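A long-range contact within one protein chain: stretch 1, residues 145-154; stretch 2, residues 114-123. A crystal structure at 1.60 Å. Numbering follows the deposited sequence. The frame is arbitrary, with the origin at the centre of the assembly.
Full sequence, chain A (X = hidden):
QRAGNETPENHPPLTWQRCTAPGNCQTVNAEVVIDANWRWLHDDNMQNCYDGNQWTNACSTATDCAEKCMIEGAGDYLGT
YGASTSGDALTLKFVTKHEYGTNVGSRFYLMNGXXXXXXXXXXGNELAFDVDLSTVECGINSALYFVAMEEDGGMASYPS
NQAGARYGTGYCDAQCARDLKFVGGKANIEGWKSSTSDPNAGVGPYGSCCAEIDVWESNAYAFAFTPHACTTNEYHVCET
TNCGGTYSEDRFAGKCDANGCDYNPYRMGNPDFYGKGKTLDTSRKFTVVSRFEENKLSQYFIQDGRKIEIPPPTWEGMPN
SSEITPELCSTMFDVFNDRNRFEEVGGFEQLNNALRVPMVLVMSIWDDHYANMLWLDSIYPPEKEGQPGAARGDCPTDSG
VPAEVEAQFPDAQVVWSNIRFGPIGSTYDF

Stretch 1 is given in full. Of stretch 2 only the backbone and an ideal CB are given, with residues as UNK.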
ATOM      1  N   TYR A 145      -1.101  -5.296  -0.477  1.00 14.41           N
ATOM      2  CA  TYR A 145      -2.525  -4.938  -0.389  1.00 23.03           C
ATOM      3  C   TYR A 145      -3.207  -4.786  -1.743  1.00 23.37           C
ATOM      4  O   TYR A 145      -2.554  -4.944  -2.772  1.00 18.89           O
ATOM      5  CB  TYR A 145      -2.726  -3.623   0.382  1.00 27.06           C
ATOM      6  CG  TYR A 145      -2.000  -2.469  -0.273  1.00 23.68           C
ATOM      7  CD1 TYR A 145      -0.641  -2.304  -0.049  1.00 14.89           C
ATOM      8  CD2 TYR A 145      -2.630  -1.553  -1.099  1.00 23.29           C
ATOM      9  CE1 TYR A 145       0.064  -1.272  -0.621  1.00 15.32           C
ATOM     10  CE2 TYR A 145      -1.927  -0.508  -1.679  1.00 22.63           C
ATOM     11  CZ  TYR A 145      -0.581  -0.372  -1.438  1.00 19.05           C
ATOM     12  OH  TYR A 145       0.154   0.649  -1.993  1.00 31.87           O
ATOM     13  N   PHE A 146      -4.507  -4.470  -1.688  1.00 17.84           N
ATOM     14  CA  PHE A 146      -5.356  -4.323  -2.863  1.00 23.57           C
ATOM     15  C   PHE A 146      -5.788  -2.877  -3.078  1.00 33.85           C
ATOM     16  O   PHE A 146      -6.108  -2.157  -2.126  1.00 19.34           O
ATOM     17  CB  PHE A 146      -6.605  -5.205  -2.734  1.00 24.77           C
ATOM     18  CG  PHE A 146      -6.436  -6.691  -3.012  1.00 28.32           C
ATOM     19  CD1 PHE A 146      -6.519  -7.632  -1.996  1.00 16.75           C
ATOM     20  CD2 PHE A 146      -6.188  -7.157  -4.296  1.00 30.60           C
ATOM     21  CE1 PHE A 146      -6.352  -8.988  -2.246  1.00 15.42           C
ATOM     22  CE2 PHE A 146      -6.047  -8.503  -4.564  1.00 24.46           C
ATOM     23  CZ  PHE A 146      -6.143  -9.432  -3.541  1.00 15.17           C
ATOM     24  N   VAL A 147      -5.833  -2.400  -4.322  1.00 37.71           N
ATOM     25  CA  VAL A 147      -6.367  -1.061  -4.601  1.00 35.88           C
ATOM     26  C   VAL A 147      -7.032  -1.029  -5.973  1.00 30.41           C
ATOM     27  O   VAL A 147      -6.395  -1.376  -6.967  1.00 37.26           O
ATOM     28  CB  VAL A 147      -5.283   0.025  -4.523  1.00 25.82           C
ATOM     29  CG1 VAL A 147      -4.941   0.309  -3.067  1.00 24.25           C
ATOM     30  CG2 VAL A 147      -4.049  -0.394  -5.310  1.00 21.19           C
ATOM     31  N   ALA A 148      -8.299  -0.631  -6.022  1.00 28.06           N
ATOM     32  CA  ALA A 148      -9.079  -0.655  -7.253  1.00 35.66           C
ATOM     33  C   ALA A 148      -8.587   0.328  -8.313  1.00 19.73           C
ATOM     34  O   ALA A 148      -9.277   1.235  -8.779  1.00 17.86           O
ATOM     35  CB  ALA A 148     -10.555  -0.415  -6.938  1.00 44.61           C
ATOM     36  N   MET A 149      -7.354   0.115  -8.725  1.00 15.63           N
ATOM     37  CA  MET A 149      -6.710   0.669  -9.895  1.00 13.89           C
ATOM     38  C   MET A 149      -7.360   0.185 -11.184  1.00 25.29           C
ATOM     39  O   MET A 149      -8.068  -0.833 -11.201  1.00 17.61           O
ATOM     40  CB  MET A 149      -5.219   0.263  -9.869  1.00  6.32           C
ATOM     41  CG  MET A 149      -4.385   1.232  -9.062  1.00  0.00           C
ATOM     42  SD  MET A 149      -2.712   0.651  -8.716  1.00 28.59           S
ATOM     43  CE  MET A 149      -1.768   1.486  -9.994  1.00 14.76           C
ATOM     44  N   GLU A 150      -7.118   0.900 -12.282  1.00 18.23           N
ATOM     45  CA  GLU A 150      -7.617   0.470 -13.590  1.00 21.59           C
ATOM     46  C   GLU A 150      -6.596  -0.403 -14.308  1.00 29.14           C
ATOM     47  O   GLU A 150      -5.395  -0.143 -14.219  1.00 41.40           O
ATOM     48  CB  GLU A 150      -7.965   1.710 -14.418  1.00 26.93           C
ATOM     49  CG  GLU A 150      -8.903   2.626 -13.624  1.00 23.98           C
ATOM     50  CD  GLU A 150      -9.340   3.808 -14.465  1.00 26.61           C
ATOM     51  OE1 GLU A 150      -9.426   3.657 -15.702  1.00 26.34           O
ATOM     52  OE2 GLU A 150      -9.589   4.875 -13.866  1.00 53.04           O
ATOM     53  N   GLU A 151      -7.080  -1.425 -14.993  1.00 29.21           N
ATOM     54  CA  GLU A 151      -6.270  -2.439 -15.632  1.00 21.01           C
ATOM     55  C   GLU A 151      -5.092  -1.856 -16.406  1.00 25.82           C
ATOM     56  O   GLU A 151      -3.938  -2.157 -16.114  1.00 49.41           O
ATOM     57  CB  GLU A 151      -7.082  -3.302 -16.619  1.00 15.14           C
ATOM     58  CG  GLU A 151      -6.252  -4.499 -17.098  1.00 25.88           C
ATOM     59  CD  GLU A 151      -7.136  -5.539 -17.775  1.00 17.88           C
ATOM     60  OE1 GLU A 151      -8.155  -5.106 -18.355  1.00 29.34           O
ATOM     61  OE2 GLU A 151      -6.808  -6.741 -17.711  1.00 13.67           O
ATOM     62  N   ASP A 152      -5.415  -1.023 -17.379  1.00 26.52           N
ATOM     63  CA  ASP A 152      -4.421  -0.397 -18.238  1.00 19.36           C
ATOM     64  C   ASP A 152      -3.720   0.765 -17.552  1.00 24.83           C
ATOM     65  O   ASP A 152      -3.091   1.594 -18.218  1.00 15.58           O
ATOM     66  CB  ASP A 152      -5.091   0.092 -19.531  1.00 29.39           C
ATOM     67  CG  ASP A 152      -6.416   0.780 -19.253  1.00 35.83           C
ATOM     68  OD1 ASP A 152      -7.261   0.179 -18.558  1.00 45.04           O
ATOM     69  OD2 ASP A 152      -6.604   1.920 -19.730  1.00 29.88           O
ATOM     70  N   GLY A 153      -3.819   0.846 -16.226  1.00 14.15           N
ATOM     71  CA  GLY A 153      -3.232   1.956 -15.514  1.00 16.33           C
ATOM     72  C   GLY A 153      -3.808   3.301 -15.921  1.00 24.95           C
ATOM     73  O   GLY A 153      -3.191   4.312 -15.587  1.00 20.70           O
ATOM     74  N   GLY A 154      -4.939   3.334 -16.611  1.00 33.48           N
ATOM     75  CA  GLY A 154      -5.683   4.519 -16.955  1.00 33.43           C
ATOM     76  C   GLY A 154      -5.690   4.939 -18.405  1.00 28.79           C
ATOM     77  O   GLY A 154      -6.334   5.943 -18.739  1.00 18.64           O
ATOM     78  N   UNK A 114       3.069  -7.046 -19.946  1.00 24.55           N
ATOM     79  CA  UNK A 114       3.701  -5.753 -19.694  1.00 36.74           C
ATOM     80  C   UNK A 114       2.840  -4.533 -19.976  1.00 34.92           C
ATOM     81  O   UNK A 114       3.379  -3.423 -20.057  1.00 35.62           O
ATOM     82  CB  UNK A 114       4.975  -5.651 -20.535  1.00 36.74           C
ATOM     83  N   UNK A 115       1.532  -4.680 -20.138  1.00 26.17           N
ATOM     84  CA  UNK A 115       0.712  -3.564 -20.595  1.00 16.43           C
ATOM     85  C   UNK A 115      -0.468  -3.319 -19.662  1.00 13.90           C
ATOM     86  O   UNK A 115      -1.059  -2.236 -19.695  1.00 22.75           O
ATOM     87  CB  UNK A 115       0.210  -3.824 -22.017  1.00 16.43           C
ATOM     88  N   UNK A 116      -0.816  -4.319 -18.860  1.00 15.30           N
ATOM     89  CA  UNK A 116      -1.998  -4.209 -18.017  1.00 19.16           C
ATOM     90  C   UNK A 116      -1.823  -5.039 -16.747  1.00 33.34           C
ATOM     91  O   UNK A 116      -1.305  -6.151 -16.812  1.00 40.18           O
ATOM     92  CB  UNK A 116      -3.246  -4.656 -18.781  1.00 19.16           C
ATOM     93  N   UNK A 117      -2.253  -4.453 -15.637  1.00 37.92           N
ATOM     94  CA  UNK A 117      -2.148  -5.038 -14.313  1.00 27.78           C
ATOM     95  C   UNK A 117      -2.980  -6.311 -14.234  1.00 14.34           C
ATOM     96  O   UNK A 117      -4.032  -6.363 -14.877  1.00 19.24           O
ATOM     97  CB  UNK A 117      -2.593  -4.037 -13.244  1.00 27.78           C
ATOM     98  N   UNK A 118      -2.489  -7.268 -13.460  1.00 33.04           N
ATOM     99  CA  UNK A 118      -3.341  -8.403 -13.114  1.00 34.95           C
ATOM    100  C   UNK A 118      -4.424  -7.849 -12.187  1.00 34.59           C
ATOM    101  O   UNK A 118      -4.161  -7.002 -11.332  1.00 22.18           O
ATOM    102  CB  UNK A 118      -2.551  -9.537 -12.458  1.00 34.95           C
ATOM    103  N   UNK A 119      -5.649  -8.307 -12.377  1.00 33.06           N
ATOM    104  CA  UNK A 119      -6.762  -7.791 -11.587  1.00 34.69           C
ATOM    105  C   UNK A 119      -7.429  -8.950 -10.860  1.00 28.22           C
ATOM    106  O   UNK A 119      -7.749  -9.954 -11.502  1.00 49.21           O
ATOM    107  CB  UNK A 119      -7.768  -7.049 -12.468  1.00 34.69           C
ATOM    108  N   UNK A 120      -7.609  -8.803  -9.556  1.00 18.27           N
ATOM    109  CA  UNK A 120      -8.130  -9.830  -8.670  1.00  8.40           C
ATOM    110  C   UNK A 120      -9.590  -9.617  -8.310  1.00 20.66           C
ATOM    111  O   UNK A 120      -9.987  -8.495  -7.998  1.00 23.17           O
ATOM    112  CB  UNK A 120      -7.291  -9.885  -7.392  1.00  8.40           C
ATOM    113  N   UNK A 121     -10.355 -10.710  -8.353  1.00 11.66           N
ATOM    114  CA  UNK A 121     -11.733 -10.640  -7.867  1.00 17.39           C
ATOM    115  C   UNK A 121     -11.772 -11.054  -6.412  1.00 11.02           C
ATOM    116  O   UNK A 121     -11.497 -12.206  -6.080  1.00 16.63           O
ATOM    117  CB  UNK A 121     -12.661 -11.524  -8.702  1.00 17.39           C
ATOM    118  N   UNK A 122     -12.084 -10.129  -5.507  1.00 19.31           N
ATOM    119  CA  UNK A 122     -11.909 -10.411  -4.085  1.00 16.48           C
ATOM    120  C   UNK A 122     -12.972 -11.251  -3.401  1.00 17.85           C
ATOM    121  O   UNK A 122     -12.680 -12.190  -2.658  1.00 19.56           O
ATOM    122  CB  UNK A 122     -11.812  -9.079  -3.338  1.00 16.48           C
ATOM    123  N   UNK A 123     -14.232 -10.881  -3.607  1.00 17.16           N
ATOM    124  CA  UNK A 123     -15.335 -11.488  -2.855  1.00 11.63           C
ATOM    125  C   UNK A 123     -15.501 -12.950  -3.271  1.00 34.50           C
ATOM    126  O   UNK A 123     -15.568 -13.251  -4.468  1.00 18.17           O
ATOM    127  CB  UNK A 123     -16.637 -10.716  -3.080  1.00 11.63           C
TER

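Position 114 lies beyond the reach of stretch 1; its phi of -68° merely permits a proline, and Pro114 is the residue. At 115 the CA-to-CB bond runs sideways and nothing of stretch 1 stands near the ideal CB. Many residues would do, and Asp115 is found, its carbonyl O 4.1 Å from Asp152 CA.

Position 116 is tighter. Its CB points toward stretch 1 and sits 3.4 Å from Glu151 CG; a long, flexible side chain, perhaps with a positive charge beside the acidic residues, would suit. The residue is Lys116. With chi1 at 48° (p), its chain leads away after CB packs against Glu151 CG, and no salt bridge forms across the contact. Its CA lies 3.4 Å from Glu151 O, a CA-H...O contact.

At 117 the backbone carries the main polar link: the amide N donates to Glu151 O at 2.9 Å, nearly straight at 162°, a bond any residue but proline could make. CB points sideways, yet the turn from Glu150 to Gly153 and the side chain of Met149 leave a slot that a flat ring or a long apolar chain could enter. Tyr117 enters it with chi1 at -60° (m). Glu150 O, 3.3 Å from Tyr117 CD2, and Gly153 CA, 3.4 Å from Tyr117 CE2, lie at the ring's edge, while Met149 CE comes within 3.8 Å of Tyr117 CZ. A CB on Gly153 would fall 3.2 Å from Tyr117 CE2, so the bare glycine gives the ring room.

Position 118 points away and suits almost anything; Gln118 makes no contact.

At 119 CB points toward stretch 1 but stops 5.3 Å from Glu151 OE2, leaving space for a medium or long chain over the backbone of 149-151. A flexible apolar one could follow that surface, and a basic one could approach the carboxylate. Met119 takes the first course: its SD is 3.5 Å from Glu151 CA and its CE 3.6 Å from Met149 O.

Position 120 places CB 3.4 Å from Phe146 CE2, favouring an apolar or aromatic group that turns aside. Phe120 does so, its face receiving the edge of the Phe146 ring in an offset edge-to-face pair, centroids 5.6 Å apart.

Position 121 points away, and Asn121 is free of stretch 1. At 122 CB again points toward it, with the Phe146 ring ahead; a branched aliphatic or a methionine would fit. Leu122 sets CD1 over one ring face, 3.8 Å from Phe146 CE2. Position 123, out of reach, is Met123.

Stretch 2 (114-123) PDKYQMFNLM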
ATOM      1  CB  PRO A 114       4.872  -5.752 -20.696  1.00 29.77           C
ATOM      2  CG  PRO A 114       4.396  -6.647 -21.793  1.00 28.27           C
ATOM      3  CD  PRO A 114       3.670  -7.762 -21.091  1.00 21.32           C
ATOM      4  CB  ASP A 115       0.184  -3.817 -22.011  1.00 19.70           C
ATOM      5  CG  ASP A 115       1.314  -3.911 -23.025  1.00 17.67           C
ATOM      6  OD1 ASP A 115       2.015  -2.893 -23.171  1.00 15.15           O
ATOM      7  OD2 ASP A 115       1.493  -4.973 -23.661  1.00 29.41           O
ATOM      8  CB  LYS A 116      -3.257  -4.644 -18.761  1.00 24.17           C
ATOM      9  CG  LYS A 116      -3.165  -5.961 -19.498  1.00 27.50           C
ATOM     10  CD  LYS A 116      -4.431  -6.259 -20.284  1.00 24.57           C
ATOM     11  CE  LYS A 116      -4.296  -7.526 -21.115  1.00 27.85           C
ATOM     12  NZ  LYS A 116      -2.986  -8.207 -20.931  1.00 19.89           N
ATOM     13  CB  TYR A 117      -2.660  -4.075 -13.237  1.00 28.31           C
ATOM     14  CG  TYR A 117      -1.907  -2.765 -13.177  1.00 22.85           C
ATOM     15  CD1 TYR A 117      -0.604  -2.731 -12.685  1.00 17.58           C
ATOM     16  CD2 TYR A 117      -2.481  -1.584 -13.606  1.00 22.84           C
ATOM     17  CE1 TYR A 117       0.103  -1.553 -12.620  1.00 16.11           C
ATOM     18  CE2 TYR A 117      -1.791  -0.387 -13.548  1.00 22.85           C
ATOM     19  CZ  TYR A 117      -0.498  -0.388 -13.050  1.00 25.51           C
ATOM     20  OH  TYR A 117       0.210   0.791 -12.988  1.00 15.16           O
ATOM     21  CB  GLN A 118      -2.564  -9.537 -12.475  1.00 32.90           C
ATOM     22  CG  GLN A 118      -3.389 -10.569 -11.733  1.00 35.42           C
ATOM     23  CD  GLN A 118      -3.825 -11.749 -12.577  1.00 34.59           C
ATOM     24  OE1 GLN A 118      -3.037 -12.386 -13.280  1.00 27.06           O
ATOM     25  NE2 GLN A 118      -5.118 -12.058 -12.512  1.00 30.14           N
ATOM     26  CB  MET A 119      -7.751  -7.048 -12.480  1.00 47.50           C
ATOM     27  CG  MET A 119      -7.132  -6.147 -13.531  1.00 45.64           C
ATOM     28  SD  MET A 119      -6.631  -4.540 -12.892  1.00 23.73           S
ATOM     29  CE  MET A 119      -7.581  -4.418 -11.376  1.00 15.20           C
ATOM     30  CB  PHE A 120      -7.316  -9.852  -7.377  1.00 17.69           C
ATOM     31  CG  PHE A 120      -5.903 -10.361  -7.643  1.00 27.62           C
ATOM     32  CD1 PHE A 120      -4.968  -9.553  -8.266  1.00 29.75           C
ATOM     33  CD2 PHE A 120      -5.570 -11.643  -7.257  1.00 12.67           C
ATOM     34  CE1 PHE A 120      -3.692 -10.030  -8.500  1.00 23.61           C
ATOM     35  CE2 PHE A 120      -4.293 -12.115  -7.496  1.00 10.03           C
ATOM     36  CZ  PHE A 120      -3.364 -11.316  -8.122  1.00 17.74           C
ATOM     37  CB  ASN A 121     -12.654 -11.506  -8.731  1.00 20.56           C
ATOM     38  CG  ASN A 121     -12.960 -10.782 -10.039  1.00  9.05           C
ATOM     39  OD1 ASN A 121     -14.115 -10.420 -10.254  1.00 36.47           O
ATOM     40  ND2 ASN A 121     -11.962 -10.571 -10.872  1.00 39.13           N
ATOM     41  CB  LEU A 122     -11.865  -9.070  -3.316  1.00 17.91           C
ATOM     42  CG  LEU A 122     -10.444  -8.516  -3.187  1.00 20.31           C
ATOM     43  CD1 LEU A 122      -9.867  -8.336  -4.580  1.00 32.03           C
ATOM     44  CD2 LEU A 122     -10.461  -7.238  -2.375  1.00 12.46           C
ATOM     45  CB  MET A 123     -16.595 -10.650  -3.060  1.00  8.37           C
ATOM     46  CG  MET A 123     -17.909 -11.212  -2.594  1.00 26.84           C
ATOM     47  SD  MET A 123     -18.429 -10.854  -0.923  1.00 29.47           S
ATOM     48  CE  MET A 123     -18.126  -9.101  -0.703  1.00  9.70           C
TER
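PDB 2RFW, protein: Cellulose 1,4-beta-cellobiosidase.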